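Local coordinates for peptidyl-prolyl cis-trans isomerase (Hirschia baltica, PDB 5EX2), which probably catalyses the cis-trans isomerisation of peptide bonds preceding proline, as a periplasmic folding helper of the cyclophilin family, at residues F98-K103 with R132-A137; G126-T131 with S147-C152. All coordinates share one frame; numbering follows the deposited sequence.

Contact 1: residues F98-K103 with R132-A137. With MG (magnesium ion), chain C.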
loop_
_atom_site.group_PDB
_atom_site.type_symbol
_atom_site.label_atom_id
_atom_site.label_comp_id
_atom_site.label_asym_id
_atom_site.label_seq_id
_atom_site.Cartn_x
_atom_site.Cartn_y
_atom_site.Cartn_z
ATOM N N PHE A 98 -9.190 10.962 -1.750
ATOM C CA PHE A 98 -10.485 10.545 -1.259
ATOM C C PHE A 98 -11.023 11.614 -0.326
ATOM O O PHE A 98 -10.271 12.417 0.219
ATOM C CB PHE A 98 -10.421 9.167 -0.579
ATOM C CG PHE A 98 -9.603 9.100 0.679
ATOM C CD1 PHE A 98 -8.222 9.096 0.635
ATOM C CD2 PHE A 98 -10.227 8.958 1.910
ATOM C CE1 PHE A 98 -7.476 8.991 1.797
ATOM C CE2 PHE A 98 -9.485 8.859 3.068
ATOM C CZ PHE A 98 -8.110 8.875 3.014
ATOM N N ARG A 99 -12.345 11.632 -0.195
ATOM C CA ARG A 99 -13.049 12.549 0.693
ATOM C C ARG A 99 -13.145 11.895 2.056
ATOM O O ARG A 99 -13.866 10.905 2.214
ATOM C CB ARG A 99 -14.445 12.855 0.172
ATOM C CG ARG A 99 -14.493 13.411 -1.236
ATOM C CD ARG A 99 -13.832 14.748 -1.320
ATOM N NE ARG A 99 -14.476 15.709 -0.436
ATOM C CZ ARG A 99 -13.994 16.919 -0.183
ATOM N NH1 ARG A 99 -12.864 17.287 -0.766
ATOM N NH2 ARG A 99 -14.630 17.744 0.654
ATOM N N ARG A 100 -12.402 12.422 3.018
ATOM C CA ARG A 100 -12.311 11.838 4.341
ATOM C C ARG A 100 -13.153 12.603 5.362
ATOM O O ARG A 100 -13.069 13.831 5.446
ATOM C CB ARG A 100 -10.852 11.809 4.750
ATOM C CG ARG A 100 -10.596 11.130 6.075
ATOM C CD ARG A 100 -9.115 11.121 6.456
ATOM N NE ARG A 100 -8.589 12.470 6.598
ATOM C CZ ARG A 100 -8.606 13.176 7.719
ATOM N NH1 ARG A 100 -9.098 12.661 8.843
ATOM N NH2 ARG A 100 -8.138 14.410 7.716
ATOM N N ASP A 101 -13.951 11.873 6.132
ATOM C CA ASP A 101 -14.692 12.436 7.248
ATOM C C ASP A 101 -13.787 12.424 8.482
ATOM O O ASP A 101 -13.521 11.363 9.031
ATOM C CB ASP A 101 -15.962 11.622 7.498
ATOM C CG ASP A 101 -16.791 12.140 8.660
ATOM O OD1 ASP A 101 -16.360 13.083 9.354
ATOM O OD2 ASP A 101 -17.878 11.562 8.900
ATOM N N PRO A 102 -13.313 13.595 8.925
ATOM C CA PRO A 102 -12.362 13.632 10.043
ATOM C C PRO A 102 -12.947 13.189 11.375
ATOM O O PRO A 102 -12.186 13.046 12.328
ATOM C CB PRO A 102 -11.975 15.106 10.136
ATOM C CG PRO A 102 -12.470 15.742 8.926
ATOM C CD PRO A 102 -13.613 14.947 8.436
ATOM N N LYS A 103 -14.264 13.045 11.446
ATOM C CA LYS A 103 -14.937 12.575 12.667
ATOM C C LYS A 103 -14.987 11.047 12.696
ATOM O O LYS A 103 -15.317 10.446 13.725
ATOM C CB LYS A 103 -16.364 13.110 12.757
ATOM C CG LYS A 103 -16.509 14.626 12.710
ATOM C CD LYS A 103 -15.872 15.305 13.904
ATOM C CE LYS A 103 -16.280 16.774 13.975
ATOM N NZ LYS A 103 -15.252 17.611 14.644
ATOM N N ARG A 132 -5.638 17.729 3.702
ATOM C CA ARG A 132 -6.019 19.103 3.978
ATOM C C ARG A 132 -6.542 19.161 5.413
ATOM O O ARG A 132 -6.855 18.139 6.024
ATOM C CB ARG A 132 -7.052 19.586 2.958
ATOM C CG ARG A 132 -6.599 19.428 1.517
ATOM C CD ARG A 132 -5.378 20.265 1.201
ATOM N NE ARG A 132 -5.702 21.684 1.162
ATOM C CZ ARG A 132 -4.827 22.645 0.884
ATOM N NH1 ARG A 132 -3.563 22.345 0.593
ATOM N NH2 ARG A 132 -5.222 23.905 0.868
ATOM N N GLN A 133 -6.599 20.356 5.977
ATOM C CA GLN A 133 -6.897 20.476 7.392
ATOM C C GLN A 133 -8.318 20.061 7.739
ATOM O O GLN A 133 -9.272 20.410 7.052
ATOM C CB GLN A 133 -6.642 21.918 7.840
ATOM C CG GLN A 133 -5.174 22.205 7.975
ATOM C CD GLN A 133 -4.516 21.458 9.112
ATOM O OE1 GLN A 133 -5.191 20.844 9.955
ATOM N NE2 GLN A 133 -3.200 21.518 9.162
ATOM N N ASP A 134 -8.454 19.350 8.855
ATOM C CA ASP A 134 -9.739 18.814 9.288
ATOM C C ASP A 134 -10.773 19.901 9.529
ATOM O O ASP A 134 -11.968 19.670 9.364
ATOM C CB ASP A 134 -9.541 17.987 10.560
ATOM C CG ASP A 134 -8.464 16.945 10.391
ATOM O OD1 ASP A 134 -8.770 15.832 9.940
ATOM O OD2 ASP A 134 -7.295 17.254 10.698
ATOM N N GLU A 135 -10.318 21.093 9.894
ATOM C CA GLU A 135 -11.221 22.203 10.162
ATOM C C GLU A 135 -12.058 22.573 8.934
ATOM O O GLU A 135 -13.118 23.179 9.050
ATOM C CB GLU A 135 -10.433 23.437 10.658
ATOM C CG GLU A 135 -9.791 23.271 12.057
ATOM C CD GLU A 135 -8.496 22.458 12.072
ATOM O OE1 GLU A 135 -7.924 22.191 10.999
ATOM O OE2 GLU A 135 -8.032 22.074 13.175
ATOM N N LEU A 136 -11.600 22.218 7.743
ATOM C CA LEU A 136 -12.376 22.534 6.548
ATOM C C LEU A 136 -13.692 21.772 6.521
ATOM O O LEU A 136 -14.649 22.193 5.877
ATOM C CB LEU A 136 -11.572 22.227 5.286
ATOM C CG LEU A 136 -10.231 22.954 5.167
ATOM C CD1 LEU A 136 -9.586 22.609 3.846
ATOM C CD2 LEU A 136 -10.363 24.449 5.328
ATOM N N ALA A 137 -13.759 20.654 7.231
ATOM C CA ALA A 137 -14.974 19.853 7.210
ATOM C C ALA A 137 -16.165 20.516 7.885
ATOM O O ALA A 137 -17.306 20.078 7.719
ATOM C CB ALA A 137 -14.721 18.503 7.860
HETATM MG MG MG C . -5.850 21.076 12.226
HETATM O O HOH W 1 -4.895 23.193 12.030
HETATM O O HOH W 2 -5.520 21.255 14.490
HETATM O O HOH W 3 -6.771 18.800 12.353
#
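Arg100 and Asp134 carry this contact as a salt bridge. The Arg100 chain leaves strand 98-100 with CG anti to the backbone N (chi1 -176°) and stays extended through chi2. It then bends at chi3 (61°), and this bend turns the guanidinium toward Asp134. Asp134 holds its CG anti to the carbonyl carbon, beside the backbone N. Arg100 NH2 donates to Asp134 OD1 at 2.7 Å. OD1 lies close to the guanidinium plane, but NH2 meets it from above the carboxylate plane, and the two planes stand 79° apart. The hydrogen bond from Arg100 NH1 to Asp134 OD1 is weak, at 3.4 Å. Asp134 OD1 is thus gripped mainly by NH2, with NH1 only weakly engaged. Further hydrogen bonds from Arg100 NE to Ser147 OG and from Arg100 NH1 to Ile105 O fix the rotation of the guanidinium. The second oxygen of Asp134, OD2, is hydrogen-bonded to Tyr120 OH.

Strand 98-100 is an edge strand of a five-stranded antiparallel sheet. Residues 132-137 open the loop between strands 127-132 and 145-148 of that sheet. Pro102 packs against this loop. Pro102 CB touches Asp134 OD1 at 3.3 Å, and Pro102 CG reaches Ala137 CB at 3.7 Å. An Asx turn spans Pro102: Lys103 N donates to Asp101 OD1 at 3.0 Å.

On the far side of the loop, Gln133 and Glu135, the sequence neighbours of Asp134, point away from 98-103 and bind magnesium. Both have CG beside the backbone N and bend at chi2, in opposite senses. Gln133 OE1 binds the ion at 2.4 Å and Glu135 OE2 at 2.6 Å. Three waters and Gln115 complete the site.

Contact 2: residues G126-T131 with S147-C152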
loop_
_atom_site.group_PDB
_atom_site.type_symbol
_atom_site.label_atom_id
_atom_site.label_comp_id
_atom_site.label_asym_id
_atom_site.label_seq_id
_atom_site.Cartn_x
_atom_site.Cartn_y
_atom_site.Cartn_z
ATOM N N GLY A 126 -2.324 1.909 9.551
ATOM C CA GLY A 126 -0.992 1.580 9.086
ATOM C C GLY A 126 -0.649 2.168 7.734
ATOM O O GLY A 126 0.466 1.969 7.240
ATOM N N PHE A 127 -1.599 2.861 7.113
ATOM C CA PHE A 127 -1.346 3.534 5.848
ATOM C C PHE A 127 -0.922 4.963 6.115
ATOM O O PHE A 127 -1.496 5.629 6.987
ATOM C CB PHE A 127 -2.582 3.532 4.953
ATOM C CG PHE A 127 -3.078 2.143 4.597
ATOM C CD1 PHE A 127 -2.438 1.389 3.628
ATOM C CD2 PHE A 127 -4.179 1.578 5.231
ATOM C CE1 PHE A 127 -2.878 0.117 3.290
ATOM C CE2 PHE A 127 -4.610 0.291 4.885
ATOM C CZ PHE A 127 -3.964 -0.418 3.918
ATOM N N PRO A 128 0.066 5.462 5.362
ATOM C CA PRO A 128 0.415 6.869 5.483
ATOM C C PRO A 128 -0.658 7.691 4.792
ATOM O O PRO A 128 -1.153 7.313 3.726
ATOM C CB PRO A 128 1.760 6.953 4.776
ATOM C CG PRO A 128 1.666 5.889 3.709
ATOM C CD PRO A 128 0.849 4.787 4.313
ATOM N N ILE A 129 -1.007 8.829 5.382
ATOM C CA ILE A 129 -2.063 9.679 4.870
ATOM C C ILE A 129 -1.584 11.118 4.931
ATOM O O ILE A 129 -0.930 11.503 5.894
ATOM C CB ILE A 129 -3.368 9.543 5.682
ATOM C CG1 ILE A 129 -3.835 8.085 5.751
ATOM C CG2 ILE A 129 -4.459 10.453 5.114
ATOM C CD1 ILE A 129 -4.347 7.538 4.445
ATOM N N GLU A 130 -1.856 11.882 3.878
ATOM C CA GLU A 130 -1.675 13.329 3.888
ATOM C C GLU A 130 -3.038 13.955 3.661
ATOM O O GLU A 130 -3.887 13.412 2.965
ATOM C CB GLU A 130 -0.669 13.787 2.821
ATOM C CG GLU A 130 -0.390 15.264 2.871
ATOM C CD GLU A 130 0.773 15.683 2.011
ATOM O OE1 GLU A 130 1.160 14.935 1.087
ATOM O OE2 GLU A 130 1.299 16.771 2.270
ATOM N N THR A 131 -3.265 15.110 4.271
ATOM C CA THR A 131 -4.597 15.660 4.269
ATOM C C THR A 131 -4.604 17.160 4.312
ATOM O O THR A 131 -3.707 17.768 4.866
ATOM C CB THR A 131 -5.386 15.122 5.470
ATOM O OG1 THR A 131 -6.761 15.492 5.379
ATOM C CG2 THR A 131 -4.795 15.568 6.808
ATOM N N SER A 147 -8.048 13.998 1.232
ATOM C CA SER A 147 -6.895 13.274 1.755
ATOM C C SER A 147 -6.354 12.331 0.692
ATOM O O SER A 147 -7.027 12.056 -0.283
ATOM C CB SER A 147 -7.267 12.494 3.004
ATOM O OG SER A 147 -7.832 13.360 3.992
ATOM N N TRP A 148 -5.134 11.858 0.882
ATOM C CA TRP A 148 -4.552 10.912 -0.063
ATOM C C TRP A 148 -3.505 10.067 0.641
ATOM O O TRP A 148 -3.065 10.406 1.731
ATOM C CB TRP A 148 -3.960 11.655 -1.274
ATOM C CG TRP A 148 -2.987 12.763 -0.948
ATOM C CD1 TRP A 148 -1.618 12.682 -0.980
ATOM C CD2 TRP A 148 -3.302 14.121 -0.578
ATOM N NE1 TRP A 148 -1.075 13.899 -0.654
ATOM C CE2 TRP A 148 -2.081 14.789 -0.385
ATOM C CE3 TRP A 148 -4.495 14.825 -0.380
ATOM C CZ2 TRP A 148 -2.017 16.129 -0.010
ATOM C CZ3 TRP A 148 -4.428 16.160 0.006
ATOM C CH2 TRP A 148 -3.198 16.791 0.183
ATOM N N MET A 149 -3.130 8.944 0.032
ATOM C CA MET A 149 -2.064 8.133 0.563
ATOM C C MET A 149 -0.802 8.477 -0.195
ATOM O O MET A 149 -0.658 8.091 -1.365
ATOM C CB MET A 149 -2.382 6.646 0.436
ATOM C CG MET A 149 -1.236 5.763 0.875
ATOM S SD MET A 149 -1.759 4.092 1.308
ATOM C CE MET A 149 -2.330 3.466 -0.259
ATOM N N PRO A 150 0.112 9.202 0.452
ATOM C CA PRO A 150 1.309 9.637 -0.270
ATOM C C PRO A 150 2.210 8.483 -0.638
ATOM O O PRO A 150 2.153 7.432 -0.011
ATOM C CB PRO A 150 1.996 10.561 0.730
ATOM C CG PRO A 150 1.553 10.077 2.047
ATOM C CD PRO A 150 0.121 9.678 1.845
ATOM N N HIS A 151 3.029 8.697 -1.659
ATOM C CA HIS A 151 3.838 7.638 -2.209
ATOM C C HIS A 151 5.142 7.473 -1.418
ATOM O O HIS A 151 6.241 7.700 -1.914
ATOM C CB HIS A 151 4.062 7.918 -3.692
ATOM C CG HIS A 151 2.824 7.709 -4.515
ATOM N ND1 HIS A 151 1.768 8.587 -4.524
ATOM C CD2 HIS A 151 2.477 6.694 -5.338
ATOM C CE1 HIS A 151 0.821 8.119 -5.325
ATOM N NE2 HIS A 151 1.226 6.971 -5.829
ATOM N N CYS A 152 5.000 7.071 -0.162
ATOM C CA CYS A 152 6.120 6.666 0.662
ATOM C C CYS A 152 6.655 5.342 0.140
ATOM O O CYS A 152 5.929 4.608 -0.506
ATOM C CB CYS A 152 5.707 6.467 2.136
ATOM S SG CYS A 152 4.966 7.834 2.956
#
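Met149 SD lies obliquely to the Phe127 ring, 3.6 Å from Phe127 CD1, in a Met-aromatic contact. Met149 CG is anti to its backbone N, and the chain bends only at chi3. Pro128 fills the next position. Pro128 CD faces Met149 SD, and Pro128 CB touches Cys152 SG at 3.8 Å. That sulfur is bonded to Cys254 in a disulfide. Pro128 O is buried without a hydrogen-bond partner. Met149 CG packs on Pro128 O at 3.2 Å, and Pro150 CD also lies against it.

Beyond the prolines the chains pair as antiparallel strands of a five-stranded sheet. Glu130 and Trp148 form a hydrogen-bonded pair, with two N-H...O bonds of 2.9 Å, Glu130 N to Trp148 O and Trp148 N to Glu130 O. The one from Glu130 N is the straighter. Their side chains run alongside each other on one face. Glu130 CB sits over the indole in a CH-pi contact, 3.9 Å from the centroid of the five-membered ring of Trp148. The extended Glu130 chain brings OE1 to Trp148 NE1 in a weak bond, but Arg179 is the stronger partner.

On the other face, Ser147 OG donates to Thr131 OG1 at 2.8 Å. Thr131 OG1 also accepts from Arg100 NH2.

In the fold
Contact 2 is buried and lies nearer the centre of the chain, whereas contact 1 is at the surface. Their centres are about 13 Å apart. Both belong to the same five-stranded sheet, in which strand 145-148 lies between strands 98-100 and 127-132. Residues 127-132 run from the pairing of contact 2 into the metal-binding loop of contact 1. Phe98 N probably hydrogen-bonds to Ser147 O, and Arg100 joins the two contacts. The chemistry differs accordingly. Contact 1 relies on one charged pair beside a metal site, with little apolar packing. Contact 2 combines backbone pairing with proline, sulfur and aromatic packing, and its polar groups lie at one end.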